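Local coordinates for putative iron-regulated protein A (Parabacteroides distasonis ATCC 8503, PDB 4ECG) that binds calcium ions and, as an imelysin-like protein of the peptidase M75 family, is a putative iron-regulated protein whose enzymatic role remains unproven, at residues Thr201-Ala209 / Gly217-Val225; Thr47-Tyr58 / Ala80-Ser91. All coordinates share one frame; numbering follows the deposited sequence.

Interaction 1: Thr201-Ala209 / Gly217-Val225. With CA (calcium ion), chain C.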
# COMPACT_ATOMS: atom_id res chain seq x y z
N THR A 201 -5.35 12.65 -19.76
CA THR A 201 -4.02 12.50 -20.33
C THR A 201 -4.04 11.28 -21.25
O THR A 201 -5.01 10.54 -21.32
CB THR A 201 -2.91 12.34 -19.24
OG1 THR A 201 -3.12 11.14 -18.47
CG2 THR A 201 -2.86 13.58 -18.30
N SER A 202 -2.95 11.08 -21.96
CA SER A 202 -2.78 9.92 -22.79
C SER A 202 -2.93 8.59 -22.01
O SER A 202 -3.57 7.67 -22.48
CB SER A 202 -1.41 9.99 -23.43
OG SER A 202 -1.33 9.05 -24.47
N ASP A 203 -2.31 8.52 -20.83
CA ASP A 203 -2.34 7.31 -19.97
C ASP A 203 -3.68 7.07 -19.18
O ASP A 203 -4.04 5.95 -18.86
CB ASP A 203 -1.24 7.41 -18.90
CG ASP A 203 0.17 7.49 -19.46
OD1 ASP A 203 0.46 7.07 -20.60
OD2 ASP A 203 1.01 7.96 -18.67
N VAL A 204 -4.35 8.15 -18.81
CA VAL A 204 -5.59 8.08 -18.03
C VAL A 204 -6.59 9.07 -18.61
O VAL A 204 -6.79 10.16 -18.06
CB VAL A 204 -5.35 8.43 -16.54
CG1 VAL A 204 -6.67 8.36 -15.79
CG2 VAL A 204 -4.27 7.52 -15.95
N PRO A 205 -7.20 8.71 -19.75
CA PRO A 205 -8.09 9.66 -20.40
C PRO A 205 -9.41 9.84 -19.71
O PRO A 205 -9.87 10.94 -19.61
CB PRO A 205 -8.29 9.05 -21.80
CG PRO A 205 -7.92 7.60 -21.67
CD PRO A 205 -6.88 7.55 -20.60
N SER A 206 -10.02 8.75 -19.27
CA SER A 206 -11.40 8.76 -18.77
C SER A 206 -11.49 8.08 -17.37
O SER A 206 -10.51 7.58 -16.84
CB SER A 206 -12.33 8.09 -19.78
OG SER A 206 -11.98 6.72 -19.97
N SER A 207 -12.65 8.10 -16.77
CA SER A 207 -12.81 7.56 -15.43
C SER A 207 -12.46 6.07 -15.36
O SER A 207 -12.95 5.29 -16.13
CB SER A 207 -14.25 7.78 -14.97
OG SER A 207 -14.50 7.08 -13.77
N TYR A 208 -11.61 5.69 -14.41
CA TYR A 208 -11.22 4.29 -14.30
C TYR A 208 -12.34 3.57 -13.63
O TYR A 208 -12.57 2.42 -13.96
CB TYR A 208 -9.90 4.07 -13.54
CG TYR A 208 -9.32 2.68 -13.76
CD1 TYR A 208 -8.58 2.39 -14.89
CD2 TYR A 208 -9.57 1.64 -12.85
CE1 TYR A 208 -8.08 1.10 -15.10
CE2 TYR A 208 -9.08 0.35 -13.04
CZ TYR A 208 -8.33 0.08 -14.18
OH TYR A 208 -7.85 -1.22 -14.39
N ALA A 209 -13.03 4.24 -12.70
CA ALA A 209 -14.15 3.63 -11.99
C ALA A 209 -15.22 3.22 -12.99
O ALA A 209 -15.81 2.13 -12.87
CB ALA A 209 -14.74 4.56 -10.92
N GLY A 217 -14.82 -3.21 -22.61
CA GLY A 217 -13.70 -3.01 -23.50
C GLY A 217 -13.59 -1.60 -24.07
O GLY A 217 -12.79 -1.35 -24.93
N SER A 218 -14.37 -0.65 -23.58
CA SER A 218 -14.31 0.70 -24.14
C SER A 218 -13.06 1.45 -23.68
O SER A 218 -12.60 2.34 -24.40
CB SER A 218 -15.58 1.51 -23.79
OG SER A 218 -15.78 1.61 -22.38
N ALA A 219 -12.55 1.13 -22.48
CA ALA A 219 -11.31 1.77 -21.96
C ALA A 219 -10.47 0.83 -21.06
O ALA A 219 -11.02 -0.05 -20.34
CB ALA A 219 -11.65 3.07 -21.21
N TYR A 220 -9.16 1.02 -21.14
CA TYR A 220 -8.19 0.32 -20.28
C TYR A 220 -8.16 -1.23 -20.42
O TYR A 220 -7.64 -1.93 -19.56
CB TYR A 220 -8.42 0.74 -18.82
CG TYR A 220 -8.45 2.25 -18.58
CD1 TYR A 220 -7.28 3.00 -18.57
CD2 TYR A 220 -9.63 2.93 -18.37
CE1 TYR A 220 -7.29 4.37 -18.36
CE2 TYR A 220 -9.66 4.30 -18.14
CZ TYR A 220 -8.47 5.02 -18.15
OH TYR A 220 -8.46 6.39 -17.92
N SER A 221 -8.70 -1.77 -21.51
CA SER A 221 -8.61 -3.22 -21.78
C SER A 221 -9.32 -4.07 -20.72
O SER A 221 -8.93 -5.20 -20.45
CB SER A 221 -7.12 -3.67 -21.89
OG SER A 221 -6.50 -3.07 -23.00
N ILE A 222 -10.36 -3.51 -20.10
CA ILE A 222 -11.21 -4.30 -19.23
C ILE A 222 -12.36 -4.74 -20.11
O ILE A 222 -13.25 -3.95 -20.38
CB ILE A 222 -11.74 -3.52 -18.01
CG1 ILE A 222 -10.56 -2.81 -17.33
CG2 ILE A 222 -12.52 -4.50 -17.12
CD1 ILE A 222 -10.94 -1.93 -16.15
N GLY A 223 -12.30 -5.99 -20.59
CA GLY A 223 -13.06 -6.42 -21.78
C GLY A 223 -14.39 -7.07 -21.48
O GLY A 223 -15.29 -7.12 -22.32
N ASN A 224 -14.52 -7.59 -20.26
CA ASN A 224 -15.74 -8.22 -19.80
C ASN A 224 -15.64 -8.42 -18.31
O ASN A 224 -14.59 -8.14 -17.71
CB ASN A 224 -16.02 -9.52 -20.54
CG ASN A 224 -14.99 -10.58 -20.26
OD1 ASN A 224 -14.74 -10.92 -19.12
ND2 ASN A 224 -14.43 -11.14 -21.29
N VAL A 225 -16.72 -8.89 -17.70
CA VAL A 225 -16.82 -8.88 -16.24
C VAL A 225 -15.83 -9.84 -15.60
O VAL A 225 -15.37 -9.61 -14.48
CB VAL A 225 -18.24 -9.16 -15.72
CG1 VAL A 225 -18.65 -10.62 -15.97
CG2 VAL A 225 -18.33 -8.79 -14.24
CA CA C . -8.01 -7.36 -20.39
O HOH W 1 -8.37 -6.63 -22.87
O HOH W 2 -7.19 -9.09 -21.72
O HOH W 3 -5.70 -6.59 -20.47
O HOH W 4 -7.59 -9.20 -18.99
O HOH W 5 -8.05 -6.46 -17.89
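Y220 reaches from its turn into the bend made by D203-S206, and its OH donates to the backbone O of S206 at 2.6 Å. That bond arrives tilted 25° from the carbonyl plane of S206. D203 O lies at the edge of the Y220 ring, in its plane, 3.6 Å from CE1, while the P205 and Y220 side chains meet from opposite directions, P205 CD 3.3 Å from Y220 OH. V204 adds CG1, 3.4 Å from Y220 OH. One face of the Y220 ring is taken by Y208: its CD1 stands 3.6 Å above the plane, over the ring centre. The planes of the two rings make 58° and their centroids are 5.0 Å apart, an oblique pairing. Y208 gets there because its CG is anti to the backbone N (chi1 -164°), which lays the ring against Y220.

The turn itself is a type I' beta turn, A219 to I222, with both central residues, Y220 and S221, at positive phi. It projects Y220 to one side while S221 O, 2.4 Å from the calcium ion, joins five waters and Q227 OE1 in the metal's shell; the same OE1 accepts from G223 N. Were Y220 an alanine, with no ring or hydroxyl, S206 O would probably be left without this donor and a gap would be likely to open against Y208 and P205.

I222 extends the contact beyond the turn, its CD1 meeting the hydroxyl end of Y208 at 3.6 Å from OH, the two side chains crossing at about a right angle. Next to Y208, S207 is the N-cap of helix 208-214, its OG bonding E210 N and W195 O.

Interaction 2: Thr47-Tyr58 / Ala80-Ser91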
# COMPACT_ATOMS: atom_id res chain seq x y z
N THR A 47 -11.66 4.64 -0.30
CA THR A 47 -10.31 4.57 0.25
C THR A 47 -9.51 5.77 -0.27
O THR A 47 -8.81 6.44 0.46
CB THR A 47 -9.61 3.25 -0.10
OG1 THR A 47 -10.29 2.12 0.49
CG2 THR A 47 -8.17 3.27 0.35
N TYR A 48 -9.66 6.06 -1.54
CA TYR A 48 -8.89 7.11 -2.18
C TYR A 48 -9.42 8.46 -1.75
O TYR A 48 -8.67 9.39 -1.58
CB TYR A 48 -8.99 6.94 -3.70
CG TYR A 48 -8.17 5.80 -4.31
CD1 TYR A 48 -6.93 5.46 -3.81
CD2 TYR A 48 -8.60 5.13 -5.42
CE1 TYR A 48 -6.16 4.44 -4.38
CE2 TYR A 48 -7.84 4.09 -6.00
CZ TYR A 48 -6.60 3.77 -5.49
OH TYR A 48 -5.82 2.77 -6.03
N LYS A 49 -10.72 8.59 -1.57
CA LYS A 49 -11.30 9.85 -1.08
C LYS A 49 -10.80 10.15 0.33
O LYS A 49 -10.54 11.29 0.67
CB LYS A 49 -12.85 9.75 -1.13
CG LYS A 49 -13.68 10.78 -0.36
CD LYS A 49 -13.80 12.13 -1.06
CE LYS A 49 -14.88 13.04 -0.43
NZ LYS A 49 -16.29 12.54 -0.58
N ASP A 50 -10.70 9.13 1.15
CA ASP A 50 -10.25 9.29 2.53
C ASP A 50 -8.78 9.68 2.44
O ASP A 50 -8.32 10.53 3.20
CB ASP A 50 -10.41 7.96 3.30
CG ASP A 50 -9.91 7.99 4.77
OD1 ASP A 50 -10.16 8.98 5.51
OD2 ASP A 50 -9.29 6.96 5.20
N MSE A 51 -8.04 9.04 1.54
CA MSE A 51 -6.65 9.44 1.29
C MSE A 51 -6.55 10.96 0.89
O MSE A 51 -5.72 11.67 1.44
CB MSE A 51 -6.00 8.57 0.23
CG MSE A 51 -4.45 8.65 0.26
SE MSE A 51 -3.70 7.60 -1.15
CE MSE A 51 -1.90 8.38 -0.96
N LEU A 52 -7.40 11.44 -0.03
CA LEU A 52 -7.26 12.83 -0.46
C LEU A 52 -7.53 13.74 0.74
O LEU A 52 -6.77 14.68 0.97
CB LEU A 52 -8.15 13.19 -1.67
CG LEU A 52 -8.11 14.65 -2.18
CD1 LEU A 52 -6.70 15.10 -2.54
CD2 LEU A 52 -9.07 14.86 -3.35
N THR A 53 -8.57 13.42 1.52
CA THR A 53 -8.94 14.24 2.67
C THR A 53 -7.74 14.26 3.63
O THR A 53 -7.30 15.32 4.04
CB THR A 53 -10.24 13.77 3.37
OG1 THR A 53 -11.35 13.84 2.46
CG2 THR A 53 -10.54 14.60 4.61
N LYS A 54 -7.17 13.09 3.93
CA LYS A 54 -6.10 13.01 4.91
C LYS A 54 -4.80 13.63 4.36
O LYS A 54 -4.00 14.17 5.15
CB LYS A 54 -5.83 11.57 5.37
CG LYS A 54 -7.01 10.74 5.87
CD LYS A 54 -7.22 10.85 7.35
CE LYS A 54 -8.48 10.12 7.85
NZ LYS A 54 -8.22 8.66 7.90
N MSE A 55 -4.59 13.55 3.04
CA MSE A 55 -3.41 14.17 2.41
C MSE A 55 -3.48 15.70 2.42
O MSE A 55 -2.49 16.35 2.65
CB MSE A 55 -3.18 13.64 0.98
CG MSE A 55 -1.85 14.05 0.38
SE MSE A 55 -0.30 13.24 1.33
CE MSE A 55 -0.32 11.58 0.39
N THR A 56 -4.63 16.25 2.17
CA THR A 56 -4.86 17.67 2.36
C THR A 56 -4.61 18.09 3.82
O THR A 56 -3.96 19.08 4.05
CB THR A 56 -6.25 18.08 1.84
OG1 THR A 56 -6.41 17.61 0.47
CG2 THR A 56 -6.51 19.67 1.96
N ALA A 57 -5.04 17.31 4.82
CA ALA A 57 -4.72 17.67 6.23
C ALA A 57 -3.21 17.58 6.46
O ALA A 57 -2.58 18.46 7.12
CB ALA A 57 -5.43 16.79 7.22
N TYR A 58 -2.59 16.55 5.89
CA TYR A 58 -1.16 16.40 6.04
C TYR A 58 -0.37 17.60 5.46
O TYR A 58 0.53 18.10 6.13
CB TYR A 58 -0.68 15.10 5.47
CG TYR A 58 0.82 15.09 5.29
CD1 TYR A 58 1.67 14.77 6.33
CD2 TYR A 58 1.38 15.37 4.06
CE1 TYR A 58 3.07 14.78 6.14
CE2 TYR A 58 2.74 15.34 3.85
CZ TYR A 58 3.59 15.07 4.87
OH TYR A 58 4.89 15.16 4.57
N ALA A 80 -0.23 13.40 11.22
CA ALA A 80 -0.92 13.50 9.93
C ALA A 80 -0.23 12.60 8.85
O ALA A 80 -0.90 12.00 8.02
CB ALA A 80 -1.04 14.97 9.50
N TRP A 81 1.08 12.45 8.90
CA TRP A 81 1.82 11.59 7.97
C TRP A 81 1.38 10.17 8.13
O TRP A 81 1.03 9.47 7.14
CB TRP A 81 3.34 11.73 8.22
CG TRP A 81 4.20 10.91 7.32
CD1 TRP A 81 4.76 11.29 6.10
CD2 TRP A 81 4.59 9.50 7.49
NE1 TRP A 81 5.45 10.24 5.55
CE2 TRP A 81 5.38 9.16 6.33
CE3 TRP A 81 4.36 8.54 8.45
CZ2 TRP A 81 5.92 7.90 6.16
CZ3 TRP A 81 4.91 7.27 8.28
CH2 TRP A 81 5.66 6.96 7.16
N ARG A 82 1.36 9.70 9.39
CA ARG A 82 0.85 8.34 9.71
C ARG A 82 -0.61 8.10 9.29
O ARG A 82 -0.96 7.01 8.83
CB ARG A 82 0.95 8.03 11.20
CG ARG A 82 2.37 7.98 11.75
CD ARG A 82 2.33 7.50 13.19
NE ARG A 82 3.58 7.75 13.94
CZ ARG A 82 4.70 7.00 13.89
NH1 ARG A 82 4.79 5.96 13.08
NH2 ARG A 82 5.74 7.29 14.67
N ALA A 83 -1.45 9.09 9.51
CA ALA A 83 -2.88 8.98 9.24
C ALA A 83 -3.18 8.92 7.72
O ALA A 83 -4.02 8.16 7.31
CB ALA A 83 -3.66 10.11 9.92
N VAL A 84 -2.47 9.69 6.89
CA VAL A 84 -2.65 9.58 5.43
C VAL A 84 -2.10 8.26 4.93
O VAL A 84 -2.56 7.72 3.92
CB VAL A 84 -2.11 10.81 4.61
CG1 VAL A 84 -0.60 10.90 4.54
CG2 VAL A 84 -2.67 10.76 3.23
N ARG A 85 -1.11 7.73 5.64
CA ARG A 85 -0.54 6.49 5.23
C ARG A 85 -1.45 5.26 5.43
O ARG A 85 -1.25 4.26 4.78
CB ARG A 85 0.80 6.27 5.95
CG ARG A 85 1.59 5.15 5.31
CD ARG A 85 3.06 5.24 5.56
NE ARG A 85 3.75 4.12 4.93
CZ ARG A 85 4.23 4.12 3.69
NH1 ARG A 85 4.15 5.17 2.91
NH2 ARG A 85 4.82 3.04 3.25
N VAL A 86 -2.42 5.35 6.35
CA VAL A 86 -3.36 4.23 6.59
C VAL A 86 -4.08 3.93 5.29
O VAL A 86 -3.94 2.83 4.76
CB VAL A 86 -4.27 4.43 7.81
CG1 VAL A 86 -5.31 3.30 7.93
CG2 VAL A 86 -3.42 4.53 9.10
N PRO A 87 -4.76 4.91 4.70
CA PRO A 87 -5.55 4.56 3.51
C PRO A 87 -4.72 4.23 2.30
O PRO A 87 -5.12 3.42 1.47
CB PRO A 87 -6.45 5.79 3.27
CG PRO A 87 -5.81 6.87 4.01
CD PRO A 87 -5.12 6.23 5.20
N TRP A 88 -3.54 4.82 2.21
CA TRP A 88 -2.68 4.51 1.11
C TRP A 88 -2.26 3.05 1.22
O TRP A 88 -2.26 2.34 0.22
CB TRP A 88 -1.45 5.42 1.09
CG TRP A 88 -0.35 4.92 0.19
CD1 TRP A 88 0.89 4.50 0.57
CD2 TRP A 88 -0.37 4.76 -1.26
NE1 TRP A 88 1.62 4.11 -0.49
CE2 TRP A 88 0.92 4.25 -1.62
CE3 TRP A 88 -1.29 5.00 -2.25
CZ2 TRP A 88 1.27 3.94 -2.92
CZ3 TRP A 88 -0.94 4.70 -3.57
CH2 TRP A 88 0.30 4.18 -3.89
N GLU A 89 -1.89 2.58 2.39
CA GLU A 89 -1.43 1.21 2.50
C GLU A 89 -2.62 0.25 2.41
O GLU A 89 -2.48 -0.87 1.94
CB GLU A 89 -0.65 0.99 3.80
CG GLU A 89 0.69 1.64 3.89
CD GLU A 89 1.68 1.14 2.85
OE1 GLU A 89 2.15 0.00 2.91
OE2 GLU A 89 2.02 1.93 1.98
N GLN A 90 -3.80 0.71 2.86
CA GLN A 90 -5.05 -0.01 2.70
C GLN A 90 -5.52 -0.05 1.25
O GLN A 90 -6.58 -0.61 0.96
CB GLN A 90 -6.14 0.54 3.64
CG GLN A 90 -5.82 0.23 5.10
CD GLN A 90 -6.94 0.49 6.08
OE1 GLN A 90 -7.95 1.06 5.74
NE2 GLN A 90 -6.74 0.08 7.30
N SER A 91 -4.70 0.46 0.32
CA SER A 91 -5.09 0.49 -1.08
C SER A 91 -4.19 -0.32 -1.96
O SER A 91 -4.37 -0.35 -3.18
CB SER A 91 -5.14 1.93 -1.59
OG SER A 91 -3.86 2.38 -1.96
O HOH W 6 -9.36 -0.11 1.56
O HOH W 7 -3.65 1.90 -4.86
O HOH W 8 -3.31 13.12 7.67
O HOH W 9 -6.09 7.34 9.00
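Y58 presents a ring face to the edge of W81 in an offset edge-to-face pair, centroids 5.7 Å apart and planes at 64°. Y58 CE1 lies in the plane of the W81 indole, at its edge, and touches W81 CB at 3.7 Å; the two side chains run side by side, pointing the same way. The extended chain of selenomethionine M51 brings SE to 5.0 Å from the centroid of the W88 six-membered ring, an oblique Met-aromatic contact, with CE 3.6 Å from W88 CB. At the Y48 ring edge, in plane, lies water 7, bonded to Y48 OH and S91 O.

Between these aromatics V84 is a knob in the hole formed by M51, K54, M55 and Y58. Its chi1 of 72° sets CG2 anti to the backbone N, and that methyl comes to 3.4 Å from M55 N. P87 packs on M51 CA through CG, and D50 OD2, 3.6 Å from P87 CB, is salt-bridged to R303; D50 also pairs with K54 NZ. No direct hydrogen bond crosses; water 8 links K54 O to A80 O, and water 9 joins K54 NZ to A83 O.

W88 NE1 bonds D109, a calcium ligand; R85, pointing away from the other helix, salt-bridges the same D109. The axes, 8.4 Å apart at 164°, describe an antiparallel helix pair, part of the helical imelysin domain next to its calcium-binding residues E92 and D109.

How the interactions relate
From the N terminus, helix 29-68 supplies 47-58, and helix 71-89 turns back along it to supply most of 80-91, so interaction 2 closes a helical hairpin across 21 intervening residues. The chain then passes the 98-124 helices, helix 147-155 and the long helix 171-196 before interaction 1 closes a tighter loop, with seven residues between its segments and helix 208-214 spanning most of them. The two are in series, neither nested nor crossed; the centres of interactions 1 and 2 are about 25 Å apart, and the nearest atoms of interactions 1 and 2 about 7 Å apart. Helix 29-68 relates them: it carries 47-58, while its V40 and L45 meet A209 and its E29 and M32 meet V225.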